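Local coordinates for protein carbohydrate kinase, FGGY (Novosphingobium aromaticivorans, PDB 3H6E) that probably phosphorylates a carbohydrate substrate, as a kinase of the FGGY family, at residues Leu239-Gly243 against Phe427-Leu432. Coordinates in Å, arbitrary orientation, origin at the centre of the assembly. Residues are numbered along the deposited sequence.
Sequences LAARG and FGALRL
Segment 239-243 runs along the C-terminal part of helix 233-241, where G243 N bonds back to A240 O (2.6 Å). Segment 427-432 coils through three successive i to i+3 hydrogen bonds, L430 N to F427 O, R431 N to G428 O and L432 N to A429 O (2.8-2.9 Å), merging into the weakly bonded short helix about 430-433. The backbones come closest at A240 and G428, with CA atoms 4.1 Å apart; G428 CA sits 3.8 Å from A240 N. An ideal CB on G243 would clash, 2.9 Å from R431 CD. L239 (chi1 -91°, chi2 t) points toward 427-432, CD1 3.4 Å from G428 O and 3.7 Å from L432 CD1, while A240 CB meets the F427 ring edge at CD2 (4.0 Å). R431 (chi1 m, chi2 -147°, chi3 p) reaches across to the backbone of 239-243, its NH1 donating to L239 O (2.8 Å). G243 CA covers one guanidinium face and lies 3.6 Å from R431 CD. Water 1 weakly bridges R431 NH1 and R242 NE, both 3.4 Å away. R431 NH2 also bonds P435 O. A turn from late in the chain thus returns beside helix 233-241 onto the N-terminal half's sheet, consistent with the two actin-like halves of FGGY kinases: L239 and L432 pack on L231 of strand 226-232, A429 and L430 on V10 of strand 9-13.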
loop_
_atom_site.group_PDB
_atom_site.type_symbol
_atom_site.label_atom_id
_atom_site.label_comp_id
_atom_site.label_asym_id
_atom_site.label_seq_id
_atom_site.Cartn_x
_atom_site.Cartn_y
_atom_site.Cartn_z
ATOM N N LEU A 239 -3.635 4.054 9.128
ATOM C CA LEU A 239 -3.571 4.783 10.391
ATOM C C LEU A 239 -4.114 6.187 10.211
ATOM O O LEU A 239 -4.991 6.625 10.952
ATOM C CB LEU A 239 -2.132 4.867 10.892
ATOM C CG LEU A 239 -1.669 3.749 11.818
ATOM C CD1 LEU A 239 -0.241 4.013 12.274
ATOM C CD2 LEU A 239 -2.606 3.631 13.003
ATOM N N ALA A 240 -3.580 6.892 9.220
ATOM C CA ALA A 240 -4.027 8.245 8.914
ATOM C C ALA A 240 -5.541 8.297 8.719
ATOM O O ALA A 240 -6.248 9.006 9.436
ATOM C CB ALA A 240 -3.314 8.772 7.684
ATOM N N ALA A 241 -6.032 7.537 7.747
ATOM C CA ALA A 241 -7.457 7.490 7.451
ATOM C C ALA A 241 -8.288 7.263 8.714
ATOM O O ALA A 241 -9.344 7.870 8.889
ATOM C CB ALA A 241 -7.745 6.412 6.424
ATOM N N ARG A 242 -7.803 6.395 9.596
ATOM C CA ARG A 242 -8.518 6.093 10.832
ATOM C C ARG A 242 -8.466 7.257 11.819
ATOM O O ARG A 242 -9.132 7.236 12.853
ATOM C CB ARG A 242 -7.976 4.812 11.477
ATOM C CG ARG A 242 -8.214 3.558 10.645
ATOM C CD ARG A 242 -8.157 2.304 11.489
ATOM N NE ARG A 242 -6.816 2.033 11.995
ATOM C CZ ARG A 242 -5.938 1.226 11.404
ATOM N NH1 ARG A 242 -6.256 0.605 10.275
ATOM N NH2 ARG A 242 -4.741 1.038 11.938
ATOM N N GLY A 243 -7.667 8.268 11.496
ATOM C CA GLY A 243 -7.603 9.480 12.291
ATOM C C GLY A 243 -8.825 10.355 12.079
ATOM O O GLY A 243 -9.263 11.054 12.992
ATOM N N PHE A 427 2.308 11.046 7.779
ATOM C CA PHE A 427 1.561 11.427 8.976
ATOM C C PHE A 427 1.114 10.229 9.807
ATOM O O PHE A 427 1.278 10.219 11.028
ATOM C CB PHE A 427 0.342 12.289 8.639
ATOM C CG PHE A 427 -0.619 12.434 9.788
ATOM C CD1 PHE A 427 -0.269 13.170 10.909
ATOM C CD2 PHE A 427 -1.858 11.815 9.759
ATOM C CE1 PHE A 427 -1.139 13.296 11.974
ATOM C CE2 PHE A 427 -2.735 11.939 10.821
ATOM C CZ PHE A 427 -2.375 12.683 11.930
ATOM N N GLY A 428 0.543 9.231 9.139
ATOM C CA GLY A 428 -0.043 8.086 9.812
ATOM C C GLY A 428 0.692 7.619 11.051
ATOM O O GLY A 428 0.078 7.371 12.084
ATOM N N ALA A 429 2.010 7.501 10.949
ATOM C CA ALA A 429 2.827 6.972 12.037
ATOM C C ALA A 429 2.649 7.718 13.362
ATOM O O ALA A 429 2.728 7.118 14.430
ATOM C CB ALA A 429 4.290 6.949 11.631
ATOM N N LEU A 430 2.421 9.025 13.298
ATOM C CA LEU A 430 2.184 9.810 14.506
ATOM C C LEU A 430 1.085 9.195 15.365
ATOM O O LEU A 430 1.171 9.188 16.594
ATOM C CB LEU A 430 1.809 11.246 14.147
ATOM C CG LEU A 430 2.945 12.262 14.008
ATOM C CD1 LEU A 430 4.045 11.760 13.089
ATOM C CD2 LEU A 430 2.396 13.593 13.522
ATOM N N ARG A 431 0.054 8.672 14.708
ATOM C CA ARG A 431 -1.088 8.094 15.406
ATOM C C ARG A 431 -0.710 6.826 16.167
ATOM O O ARG A 431 -1.518 6.264 16.908
ATOM C CB ARG A 431 -2.224 7.816 14.423
ATOM C CG ARG A 431 -2.715 9.059 13.695
ATOM C CD ARG A 431 -4.203 8.975 13.415
ATOM N NE ARG A 431 -4.933 8.495 14.583
ATOM C CZ ARG A 431 -5.361 7.245 14.731
ATOM N NH1 ARG A 431 -5.137 6.348 13.779
ATOM N NH2 ARG A 431 -6.014 6.886 15.828
ATOM N N LEU A 432 0.529 6.389 15.985
ATOM C CA LEU A 432 1.050 5.237 16.699
ATOM C C LEU A 432 1.475 5.679 18.101
ATOM O O LEU A 432 1.465 4.890 19.053
ATOM C CB LEU A 432 2.236 4.658 15.931
ATOM C CG LEU A 432 2.268 3.155 15.659
ATOM C CD1 LEU A 432 0.860 2.583 15.545
ATOM C CD2 LEU A 432 3.078 2.877 14.399
HETATM O O HOH W 1 -6.704 3.563 15.008
#